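Local coordinates for protein alpha-fucosidase GH29 (Fusarium graminearum, PDB 4PSR) that hydrolyses alpha-L-fucosidic linkages, probably including the alpha-1,6-linked fucose on the reducing-end N-acetylglucosamine of glycoprotein glycans, at residues H62-E65 and P69-E72; A82-K85 and F89-F92; A324-L329 and E481-V486; L330-K335 and N387-G392; V527-T530 and K535-E538. All coordinates share one frame; numbering follows the deposited sequence. Where two conformers were deposited one is given.

Interaction 1 (H62-E65 and P69-E72); sequences HHTE and PPEE
H63 and T64, in the last turn of helix 58-66, meet P69 and P70 where the chain leaves the helix and folds back against its end, a helix end covered by a Pro-Pro loop. The fold-back is tight: the CA atoms of T64 and P69 are 4.5 Å apart. T64 touches with its hydroxyl branch, OG1 lying 3.6 Å from CD of P70 and 4.0 Å from CA of P69. With chi1 at -61°, OG1 stands beside the backbone N and opposite the carbonyl carbon. This rotation turns the oxygen to the proline ring and also lets it bond R60 O one helical turn earlier, so the polar atom is satisfied within its own helix.

H63 approaches through ring carbon CD2, which comes within 3.9 Å of P70 CA and 4.1 Å of P70 CB. The carbonyl carbon of P69 lies at the edge of the imidazole, near its plane. Both ring nitrogens work outside the two segments: ND1 bonds Y48 OH and NE2 bonds W73 O, which fixes the ring's rotation. Within 69-72 the backbone closes a turn, E72 N to P69 O at 2.9 Å, while M52 and Y53 pack on P70.

Contact between the segments is therefore by van der Waals forces, with proline carbons set against an imidazole carbon and a hydroxyl oxygen. P70 has no backbone N-H to offer this interface, and the polar atoms of H63 and T64 find their partners elsewhere. Since W73 O can only accept, H63 probably carries a proton on NE2, with ND1 available to Y48 OH.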
# COMPACT_ATOMS: atom_id res chain seq x y z
N HIS A 62 29.82 -0.63 14.65
CA HIS A 62 30.18 0.14 13.46
C HIS A 62 30.30 1.62 13.81
O HIS A 62 31.25 2.29 13.39
CB HIS A 62 29.10 -0.03 12.38
CG HIS A 62 29.27 0.89 11.21
ND1 HIS A 62 30.07 0.59 10.13
CD2 HIS A 62 28.73 2.11 10.96
CE1 HIS A 62 30.03 1.60 9.27
NE2 HIS A 62 29.21 2.52 9.75
N HIS A 63 29.34 2.13 14.57
CA HIS A 63 29.34 3.54 14.94
C HIS A 63 30.59 3.90 15.72
O HIS A 63 31.24 4.93 15.48
CB HIS A 63 28.11 3.88 15.78
CG HIS A 63 27.89 5.34 15.92
ND1 HIS A 63 27.32 6.09 14.91
CD2 HIS A 63 28.26 6.21 16.88
CE1 HIS A 63 27.31 7.36 15.27
NE2 HIS A 63 27.88 7.47 16.47
N THR A 64 30.91 3.03 16.68
CA THR A 64 32.03 3.25 17.58
C THR A 64 33.35 3.23 16.81
O THR A 64 34.22 4.06 17.05
CB THR A 64 32.02 2.19 18.70
OG1 THR A 64 30.81 2.29 19.45
CG2 THR A 64 33.20 2.35 19.65
N GLU A 65 33.47 2.32 15.84
CA GLU A 65 34.68 2.27 15.02
C GLU A 65 34.82 3.42 14.01
O GLU A 65 35.93 3.83 13.67
CB GLU A 65 34.76 0.93 14.29
CG GLU A 65 34.96 -0.25 15.25
CD GLU A 65 36.18 -0.07 16.12
OE1 GLU A 65 37.30 -0.05 15.55
OE2 GLU A 65 36.02 0.06 17.36
N PRO A 69 32.27 6.49 20.26
CA PRO A 69 31.19 5.93 21.08
C PRO A 69 29.91 6.76 20.98
O PRO A 69 30.01 7.99 20.96
CB PRO A 69 31.77 5.94 22.50
CG PRO A 69 32.94 6.84 22.45
CD PRO A 69 33.45 6.85 21.06
N PRO A 70 28.73 6.12 20.90
CA PRO A 70 27.53 6.92 20.66
C PRO A 70 27.20 7.88 21.79
O PRO A 70 26.46 8.85 21.62
CB PRO A 70 26.43 5.88 20.50
CG PRO A 70 26.98 4.60 21.01
CD PRO A 70 28.47 4.67 20.80
N GLU A 71 27.74 7.61 22.98
CA GLU A 71 27.56 8.53 24.11
C GLU A 71 28.30 9.87 23.95
O GLU A 71 27.94 10.87 24.59
CB GLU A 71 28.00 7.84 25.42
CG GLU A 71 27.19 6.57 25.79
CD GLU A 71 27.62 5.31 25.03
OE1 GLU A 71 28.63 5.33 24.30
OE2 GLU A 71 26.94 4.27 25.18
N GLU A 72 29.33 9.88 23.10
CA GLU A 72 30.06 11.10 22.74
C GLU A 72 29.66 11.63 21.35
O GLU A 72 29.53 12.84 21.17
CB GLU A 72 31.58 10.84 22.77
CG GLU A 72 32.11 10.30 24.12
CD GLU A 72 33.60 9.96 24.07
OE1 GLU A 72 34.17 9.66 25.14
OE2 GLU A 72 34.19 9.98 22.97

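Interaction 2 (A82-K85 and F89-F92)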
# COMPACT_ATOMS: atom_id res chain seq x y z
N ALA A 82 29.67 16.74 12.19
CA ALA A 82 30.85 16.47 13.03
C ALA A 82 31.88 15.68 12.25
O ALA A 82 31.58 15.10 11.22
CB ALA A 82 30.47 15.71 14.31
N LYS A 83 33.12 15.64 12.75
CA LYS A 83 34.15 14.84 12.11
C LYS A 83 34.08 13.39 12.54
O LYS A 83 33.83 13.10 13.71
CB LYS A 83 35.52 15.42 12.42
CG LYS A 83 35.72 16.78 11.76
CD LYS A 83 37.11 17.36 12.01
CE LYS A 83 37.28 18.68 11.28
NZ LYS A 83 38.56 19.36 11.62
N ASP A 84 34.32 12.48 11.62
CA ASP A 84 34.43 11.07 11.96
C ASP A 84 35.84 10.77 12.52
O ASP A 84 36.64 11.69 12.70
CB ASP A 84 34.04 10.17 10.76
CG ASP A 84 35.01 10.23 9.59
OD1 ASP A 84 36.16 10.71 9.77
OD2 ASP A 84 34.62 9.79 8.48
N LYS A 85 36.12 9.50 12.82
CA LYS A 85 37.38 9.14 13.49
C LYS A 85 38.61 9.38 12.62
O LYS A 85 39.72 9.52 13.12
CB LYS A 85 37.34 7.69 13.98
CG LYS A 85 36.87 7.53 15.42
CD LYS A 85 36.76 6.06 15.83
CE LYS A 85 37.42 5.78 17.17
NZ LYS A 85 36.69 4.75 17.99
N PHE A 89 34.56 15.38 7.64
CA PHE A 89 33.32 16.03 8.09
C PHE A 89 32.11 15.25 7.56
O PHE A 89 32.02 14.98 6.36
CB PHE A 89 33.27 17.47 7.61
CG PHE A 89 32.07 18.21 8.09
CD1 PHE A 89 32.01 18.73 9.36
CD2 PHE A 89 30.99 18.37 7.24
CE1 PHE A 89 30.86 19.41 9.77
CE2 PHE A 89 29.87 19.05 7.64
CZ PHE A 89 29.81 19.56 8.88
N VAL A 90 31.21 14.89 8.47
CA VAL A 90 30.02 14.09 8.18
C VAL A 90 28.79 14.90 8.51
O VAL A 90 28.66 15.45 9.60
CB VAL A 90 30.04 12.77 8.99
CG1 VAL A 90 28.72 12.01 8.84
CG2 VAL A 90 31.21 11.90 8.56
N GLN A 91 27.85 14.98 7.56
CA GLN A 91 26.57 15.66 7.80
C GLN A 91 25.57 15.31 6.72
O GLN A 91 25.93 15.18 5.56
CB GLN A 91 26.77 17.19 7.84
CG GLN A 91 25.59 17.95 8.39
CD GLN A 91 25.81 19.44 8.49
OE1 GLN A 91 26.67 19.99 7.79
NE2 GLN A 91 25.04 20.11 9.33
N PHE A 92 24.31 15.20 7.09
CA PHE A 92 23.24 15.17 6.10
C PHE A 92 23.17 16.58 5.49
O PHE A 92 22.72 17.54 6.15
CB PHE A 92 21.89 14.79 6.74
CG PHE A 92 20.76 14.76 5.74
CD1 PHE A 92 20.75 13.81 4.74
CD2 PHE A 92 19.72 15.68 5.82
CE1 PHE A 92 19.71 13.79 3.79
CE2 PHE A 92 18.70 15.65 4.88
CZ PHE A 92 18.69 14.70 3.88
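F89 has CG opposite its backbone N (chi1 -177°), a rotation that swings the ring alongside the backbone of A82, with CE1 3.8 Å from A82 N. D84 is turned otherwise: CG sits between the backbone N and the carbonyl carbon (chi1 68°), and CB comes 4.0 Å from V90 CG2. The D84 and V90 side chains cross at about a right angle, the methyl branch of V90 that touches being the one beside its own N.

The backbones form a short antiparallel hairpin. A82 and V90 are its hydrogen-bonded pair: V90 N reaches A82 O at 2.8 Å and A82 N reaches V90 O at 3.1 Å. Both bonds are nearly straight, each with an N-H...O angle of 161°. K83 and F89 follow as a non-hydrogen-bonded pair, their CA atoms 4.3 Å apart, and put their side chains on one face of the ribbon, while A82 and V90 use the other. D84 OD1 bonds N88 N, tying the two ends of the connecting loop together.

The face bearing A82 and V90 rests on helix 76-80 through N77 and F78, with W73 and T40 beside it; K83 O bonds W73 NE1, and K85 NZ reaches back to T64 O in helix 58-66.

Interaction 3 (A324-L329 and E481-V486); sequences AMVHSL and ESLAYV
One hydrogen bond joins H327 of helix 322-334 to the backbone of L483: NE2 donates to L483 O at 2.9 Å. The bond is nearly straight, with an N-H...O angle of 168°, and the oxygen lies in the imidazole plane. NE2 is tilted 34° from the plane of the carbonyl. The other ring nitrogen, ND1, accepts from G400 N, so the ring is held against rotation. Because NE2 donates and ND1 accepts, the imidazole is probably neutral, protonated on NE2.

The apolar part is a single methyl pairing. V326 CG2, the branch beside its backbone N, meets L483 CD1 at 3.8 Å, and the two side chains cross at about a right angle.

Two bonds within 481-486 link S482 to residues beyond L483: S482 OG donates to A484 O at 2.8 Å and S482 N to Y485 OH at 3.1 Å, consistent with a fixed local backbone.

This joins the helix between the seventh and eighth strands of the TIM barrel to the loop leading into strand 485-491 of the six-stranded antiparallel sheet after the barrel. F365 of helix 353-369 packs on both V326 and A484, while T419 of the neighbouring strand 415-420 lies against A484.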
# COMPACT_ATOMS: atom_id res chain seq x y z
N ALA A 324 9.54 -8.78 -10.34
CA ALA A 324 8.94 -8.94 -9.03
C ALA A 324 8.08 -7.74 -8.66
O ALA A 324 7.02 -7.89 -8.06
CB ALA A 324 10.04 -9.14 -7.96
N MET A 325 8.55 -6.53 -8.98
CA MET A 325 7.77 -5.35 -8.67
C MET A 325 6.46 -5.28 -9.44
O MET A 325 5.42 -4.95 -8.87
CB MET A 325 8.59 -4.08 -8.85
CG MET A 325 9.83 -3.97 -7.95
SD MET A 325 9.49 -3.90 -6.19
CE MET A 325 9.65 -5.63 -5.82
N VAL A 326 6.53 -5.62 -10.74
CA VAL A 326 5.33 -5.59 -11.56
C VAL A 326 4.35 -6.70 -11.14
O VAL A 326 3.15 -6.45 -11.02
CB VAL A 326 5.68 -5.69 -13.04
CG1 VAL A 326 4.46 -5.99 -13.91
CG2 VAL A 326 6.35 -4.37 -13.49
N HIS A 327 4.83 -7.93 -10.98
CA HIS A 327 3.96 -9.01 -10.49
C HIS A 327 3.35 -8.69 -9.13
O HIS A 327 2.19 -8.99 -8.87
CB HIS A 327 4.71 -10.34 -10.46
CG HIS A 327 5.08 -10.85 -11.81
ND1 HIS A 327 5.66 -12.08 -11.99
CD2 HIS A 327 4.94 -10.29 -13.04
CE1 HIS A 327 5.86 -12.27 -13.29
NE2 HIS A 327 5.44 -11.20 -13.94
N SER A 328 4.13 -8.05 -8.26
CA SER A 328 3.64 -7.68 -6.95
C SER A 328 2.51 -6.65 -7.10
O SER A 328 1.49 -6.77 -6.44
CB SER A 328 4.76 -7.15 -6.06
OG SER A 328 5.65 -8.22 -5.72
N LEU A 329 2.71 -5.64 -7.95
CA LEU A 329 1.68 -4.64 -8.18
C LEU A 329 0.38 -5.31 -8.64
O LEU A 329 -0.70 -5.00 -8.15
CB LEU A 329 2.17 -3.63 -9.22
CG LEU A 329 1.12 -2.61 -9.68
CD1 LEU A 329 0.61 -1.77 -8.51
CD2 LEU A 329 1.71 -1.74 -10.77
N GLU A 481 7.92 -8.33 -26.28
CA GLU A 481 8.14 -8.97 -24.98
C GLU A 481 7.70 -8.02 -23.88
O GLU A 481 7.87 -6.81 -23.97
CB GLU A 481 9.61 -9.35 -24.82
CG GLU A 481 9.93 -10.08 -23.50
CD GLU A 481 11.36 -10.56 -23.41
OE1 GLU A 481 12.28 -9.72 -23.43
OE2 GLU A 481 11.57 -11.79 -23.32
N SER A 482 7.15 -8.61 -22.82
CA SER A 482 6.78 -7.84 -21.64
C SER A 482 6.79 -8.73 -20.39
O SER A 482 6.84 -9.96 -20.47
CB SER A 482 5.42 -7.15 -21.83
OG SER A 482 4.42 -8.04 -22.23
N LEU A 483 6.70 -8.08 -19.24
CA LEU A 483 6.83 -8.77 -17.94
C LEU A 483 5.57 -9.54 -17.57
O LEU A 483 5.62 -10.46 -16.74
CB LEU A 483 7.17 -7.77 -16.84
CG LEU A 483 8.55 -7.14 -16.95
CD1 LEU A 483 8.65 -5.96 -15.99
CD2 LEU A 483 9.63 -8.18 -16.70
N ALA A 484 4.45 -9.17 -18.18
CA ALA A 484 3.21 -9.91 -18.10
C ALA A 484 2.42 -9.57 -19.38
O ALA A 484 2.78 -8.64 -20.10
CB ALA A 484 2.41 -9.49 -16.84
N TYR A 485 1.37 -10.35 -19.64
CA TYR A 485 0.56 -10.22 -20.86
C TYR A 485 -0.90 -10.14 -20.46
O TYR A 485 -1.30 -10.75 -19.48
CB TYR A 485 0.82 -11.39 -21.83
CG TYR A 485 2.26 -11.43 -22.28
CD1 TYR A 485 3.21 -12.11 -21.54
CD2 TYR A 485 2.70 -10.76 -23.42
CE1 TYR A 485 4.55 -12.11 -21.91
CE2 TYR A 485 4.05 -10.76 -23.79
CZ TYR A 485 4.95 -11.46 -23.05
OH TYR A 485 6.28 -11.48 -23.40
N VAL A 486 -1.68 -9.38 -21.20
CA VAL A 486 -3.05 -9.11 -20.82
C VAL A 486 -4.07 -9.53 -21.86
O VAL A 486 -4.03 -9.06 -23.01
CB VAL A 486 -3.27 -7.59 -20.51
CG1 VAL A 486 -4.68 -7.33 -20.02
CG2 VAL A 486 -2.27 -7.06 -19.50

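Interaction 4 (L330-K335 and N387-G392). With NAG (2-acetamido-2-deoxy-beta-D-glucopyranose), chain E.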
# COMPACT_ATOMS: atom_id res chain seq x y z
N LEU A 330 0.48 -6.20 -9.64
CA LEU A 330 -0.71 -6.86 -10.17
C LEU A 330 -1.42 -7.67 -9.09
O LEU A 330 -2.66 -7.66 -9.00
CB LEU A 330 -0.33 -7.75 -11.35
CG LEU A 330 0.16 -6.99 -12.60
CD1 LEU A 330 0.92 -7.92 -13.52
CD2 LEU A 330 -1.00 -6.30 -13.33
N ASP A 331 -0.64 -8.37 -8.27
CA ASP A 331 -1.21 -9.11 -7.16
C ASP A 331 -1.98 -8.20 -6.21
O ASP A 331 -3.11 -8.50 -5.87
CB ASP A 331 -0.09 -9.87 -6.45
CG ASP A 331 -0.62 -10.84 -5.42
OD1 ASP A 331 -1.12 -11.92 -5.81
OD2 ASP A 331 -0.50 -10.58 -4.19
N ARG A 332 -1.38 -7.10 -5.78
CA ARG A 332 -2.06 -6.22 -4.82
C ARG A 332 -3.33 -5.63 -5.41
O ARG A 332 -4.37 -5.58 -4.76
CB ARG A 332 -1.17 -5.07 -4.32
CG ARG A 332 0.22 -5.44 -3.73
CD ARG A 332 0.19 -6.59 -2.74
NE ARG A 332 0.65 -7.87 -3.26
CZ ARG A 332 1.92 -8.26 -3.35
NH1 ARG A 332 2.18 -9.48 -3.83
NH2 ARG A 332 2.92 -7.44 -3.02
N VAL A 333 -3.25 -5.19 -6.66
CA VAL A 333 -4.39 -4.56 -7.30
C VAL A 333 -5.53 -5.56 -7.46
O VAL A 333 -6.70 -5.21 -7.28
CB VAL A 333 -3.98 -3.93 -8.63
CG1 VAL A 333 -5.16 -3.54 -9.46
CG2 VAL A 333 -3.04 -2.74 -8.40
N SER A 334 -5.20 -6.81 -7.79
CA SER A 334 -6.22 -7.85 -7.97
C SER A 334 -6.94 -8.17 -6.65
O SER A 334 -8.06 -8.70 -6.65
CB SER A 334 -5.60 -9.13 -8.54
OG SER A 334 -4.86 -9.87 -7.58
N LYS A 335 -6.29 -7.91 -5.51
CA LYS A 335 -6.84 -8.21 -4.19
C LYS A 335 -7.51 -7.01 -3.53
O LYS A 335 -7.82 -7.07 -2.34
CB LYS A 335 -5.73 -8.76 -3.29
CG LYS A 335 -5.24 -10.14 -3.65
CD LYS A 335 -3.94 -10.45 -2.93
CE LYS A 335 -3.47 -11.90 -3.13
NZ LYS A 335 -2.11 -12.09 -2.55
N ASN A 387 1.88 -19.79 -7.85
CA ASN A 387 2.74 -18.79 -7.20
C ASN A 387 1.89 -17.75 -6.47
O ASN A 387 1.16 -16.98 -7.09
CB ASN A 387 3.68 -18.17 -8.22
CG ASN A 387 4.63 -19.21 -8.83
OD1 ASN A 387 5.42 -19.83 -8.11
ND2 ASN A 387 4.56 -19.41 -10.14
N GLN A 388 1.99 -17.76 -5.14
CA GLN A 388 1.17 -16.92 -4.29
C GLN A 388 1.98 -16.22 -3.18
O GLN A 388 3.19 -16.45 -3.01
CB GLN A 388 0.06 -17.77 -3.66
CG GLN A 388 -0.82 -18.53 -4.68
CD GLN A 388 -1.88 -17.65 -5.37
OE1 GLN A 388 -2.20 -16.56 -4.87
NE2 GLN A 388 -2.42 -18.11 -6.49
N VAL A 389 1.29 -15.33 -2.47
CA VAL A 389 1.82 -14.64 -1.30
C VAL A 389 1.36 -15.39 -0.06
O VAL A 389 0.18 -15.73 0.06
CB VAL A 389 1.28 -13.18 -1.24
CG1 VAL A 389 1.46 -12.56 0.15
CG2 VAL A 389 1.95 -12.31 -2.29
N GLU A 390 2.27 -15.63 0.89
CA GLU A 390 1.83 -16.24 2.16
C GLU A 390 1.20 -15.27 3.17
O GLU A 390 0.35 -15.66 3.98
CB GLU A 390 2.99 -17.00 2.81
CG GLU A 390 3.23 -18.37 2.18
CD GLU A 390 1.96 -19.19 2.14
OE1 GLU A 390 1.41 -19.50 3.24
OE2 GLU A 390 1.49 -19.48 1.01
N GLY A 391 1.58 -14.00 3.13
CA GLY A 391 1.15 -13.08 4.16
C GLY A 391 2.07 -13.21 5.36
O GLY A 391 3.07 -13.93 5.31
N GLY A 392 1.74 -12.51 6.44
CA GLY A 392 2.59 -12.51 7.62
C GLY A 392 3.95 -11.89 7.33
O GLY A 392 4.03 -10.76 6.84
C1 NAG E . 5.84 -21.94 -13.01
C2 NAG E . 6.64 -23.05 -13.65
C3 NAG E . 6.12 -24.40 -13.17
C4 NAG E . 6.14 -24.44 -11.65
C5 NAG E . 5.41 -23.23 -11.07
C6 NAG E . 5.53 -23.15 -9.56
C7 NAG E . 7.64 -22.74 -15.88
C8 NAG E . 7.37 -22.66 -17.36
N2 NAG E . 6.57 -22.96 -15.11
O3 NAG E . 6.95 -25.44 -13.69
O4 NAG E . 5.50 -25.62 -11.18
O5 NAG E . 5.97 -22.02 -11.59
O6 NAG E . 6.89 -23.04 -9.16
O7 NAG E . 8.76 -22.60 -15.42
O HOH W 1 -0.78 -14.14 -4.28
O HOH W 2 -1.96 -15.12 -1.86
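V389 packs over a salt-bridge network at the C-terminal end of helix 322-334, formed by D331, R332 and K335. D331 OD2 is its hub. K335, whose chain runs extended beyond CG, brings NZ to OD2 on the syn side at 2.7 Å. R332, in the conformer described, is bent at chi2 and chi3 so that NE and NH1 both grip OD2 side-on, NE at 3.1 Å along the anti lone pair and NH1 from above the carboxylate plane. In this conformer three donors meet OD2, which would probably favour the charged carboxylate.

Across the contact, V389 CB lies 3.8 Å from K335 NZ and its CG2 lies 3.6 Å from D331 OD2. V389 and R332 each have a second conformer, so these distances, and the closer approach of CG2 to the guanidinium, hold for one conformer and are to that extent doubtful.

Two waters supply the polar link. Water 1 bonds D331 OD1 at 2.7 Å and accepts from K335 NZ and V389 N; it also reaches Q388 OE1. Water 2 accepts from K335 NZ and is hydrogen-bonded to V389 O at 2.9 Å. At the start of the segment, N387 ND2 bonds D404 OD2 and, weakly, O5 of the N-acetylglucosamine at the N-linked site N401.

R406 of strand 405-409 pairs with D331 OD1 and also bonds N387 O, tying helix and loop to the six-stranded antiparallel sheet after the barrel. On the barrel side, W300 of strand 300-305 packs on R332 and bonds K335 O, while Y382, just before strand 383-384, makes a cation-pi contact with K335.

Interaction 5 (V527-T530 and K535-E538); sequences VFLT and KPEE
The bond to CB of T530 runs neither toward nor away from residues 535-538, and both branches on CB touch them. For the first, a chi1 of -62° sets OG1 anti to the carbonyl carbon. It comes 3.7 Å from P536 CD and 3.9 Å from K535 CA, contacts to carbon, while its hydrogen bond goes to T526 O one turn back in the helix. The second branch, CG2, lies opposite the backbone N and meets K535 CG at 4.1 Å. That same CG is 4.0 Å from OG1, so the root of the lysine side chain rests against both branches, and from there it runs extended.

The chain here leaves helix 526-532 and returns over its end before entering strand 541-544 of the C-terminal beta region. Residues 536-538 form a short 3-10 turn closed by E538 N to K535 O at 2.9 Å. The CA atoms of T530 and K535 are 4.2 Å apart, which shows how sharply the connection folds back.

L529 supplies the apolar half of the contact: its CD1 touches P536 CB at 4.0 Å, the two side chains meeting at a slant. On the sheet side, L519 of strand 516-519 packs against L529 and also against F528.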
# COMPACT_ATOMS: atom_id res chain seq x y z
N VAL A 527 -19.91 -4.82 5.32
CA VAL A 527 -19.06 -3.93 4.54
C VAL A 527 -18.48 -4.66 3.33
O VAL A 527 -18.48 -4.13 2.22
CB VAL A 527 -17.92 -3.38 5.41
CG1 VAL A 527 -16.88 -2.66 4.58
CG2 VAL A 527 -18.49 -2.41 6.47
N PHE A 528 -18.00 -5.90 3.54
CA PHE A 528 -17.45 -6.67 2.44
C PHE A 528 -18.48 -6.85 1.34
O PHE A 528 -18.22 -6.57 0.18
CB PHE A 528 -16.94 -8.04 2.93
CG PHE A 528 -16.25 -8.84 1.85
CD1 PHE A 528 -16.98 -9.43 0.82
CD2 PHE A 528 -14.87 -9.05 1.88
CE1 PHE A 528 -16.34 -10.15 -0.17
CE2 PHE A 528 -14.23 -9.75 0.89
CZ PHE A 528 -14.97 -10.32 -0.12
N LEU A 529 -19.66 -7.33 1.70
CA LEU A 529 -20.64 -7.72 0.70
C LEU A 529 -21.13 -6.48 -0.04
O LEU A 529 -21.28 -6.50 -1.28
CB LEU A 529 -21.78 -8.51 1.38
CG LEU A 529 -21.37 -9.88 1.92
CD1 LEU A 529 -22.37 -10.36 3.01
CD2 LEU A 529 -21.19 -10.90 0.80
N THR A 530 -21.34 -5.39 0.68
CA THR A 530 -21.76 -4.14 0.10
C THR A 530 -20.71 -3.67 -0.91
O THR A 530 -21.04 -3.32 -2.05
CB THR A 530 -21.99 -3.07 1.18
OG1 THR A 530 -23.04 -3.50 2.04
CG2 THR A 530 -22.37 -1.73 0.56
N LYS A 535 -25.43 -5.52 -1.32
CA LYS A 535 -25.83 -5.29 0.05
C LYS A 535 -26.50 -6.55 0.55
O LYS A 535 -27.33 -7.16 -0.14
CB LYS A 535 -26.81 -4.11 0.15
CG LYS A 535 -26.22 -2.78 -0.31
CD LYS A 535 -27.27 -1.67 -0.25
CE LYS A 535 -26.70 -0.33 -0.69
NZ LYS A 535 -27.72 0.76 -0.61
N PRO A 536 -26.16 -6.97 1.77
CA PRO A 536 -26.62 -8.30 2.19
C PRO A 536 -28.15 -8.37 2.35
O PRO A 536 -28.73 -9.43 2.14
CB PRO A 536 -25.87 -8.53 3.51
CG PRO A 536 -25.39 -7.19 3.96
CD PRO A 536 -25.20 -6.38 2.72
N GLU A 537 -28.78 -7.24 2.67
CA GLU A 537 -30.24 -7.18 2.72
C GLU A 537 -30.89 -7.54 1.38
O GLU A 537 -32.08 -7.89 1.36
CB GLU A 537 -30.69 -5.77 3.14
CG GLU A 537 -30.72 -4.74 2.02
CD GLU A 537 -30.36 -3.33 2.47
OE1 GLU A 537 -31.02 -2.38 2.01
OE2 GLU A 537 -29.39 -3.17 3.24
N GLU A 538 -30.14 -7.44 0.28
CA GLU A 538 -30.67 -7.71 -1.07
C GLU A 538 -30.40 -9.13 -1.56
O GLU A 538 -30.79 -9.49 -2.67
CB GLU A 538 -30.10 -6.71 -2.08
CG GLU A 538 -30.58 -5.29 -1.83
CD GLU A 538 -30.10 -4.30 -2.87
OE1 GLU A 538 -29.80 -4.71 -4.01
OE2 GLU A 538 -30.02 -3.10 -2.54

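Overall arrangement
Interactions 1 and 2 have centres each about 36 Å from the centre of the chain and touch through the K85 side chain. Interaction 1 is partly buried and relies on proline packing; interaction 2 lies at the surface and is held by backbone bonds. Interactions 3 and 4 are buried, share helix 322-334 and meet where A484 CB touches L330 CD1. Both join the barrel to the region after it, interaction 3 through one imidazole bond and a methyl pair, interaction 4 through a valine set against an internal salt-bridge network and two bridging waters. Interaction 5, partly buried and beyond the chain's centre, resembles interaction 1: a threonine hydroxyl against a proline where the chain returns from a helix.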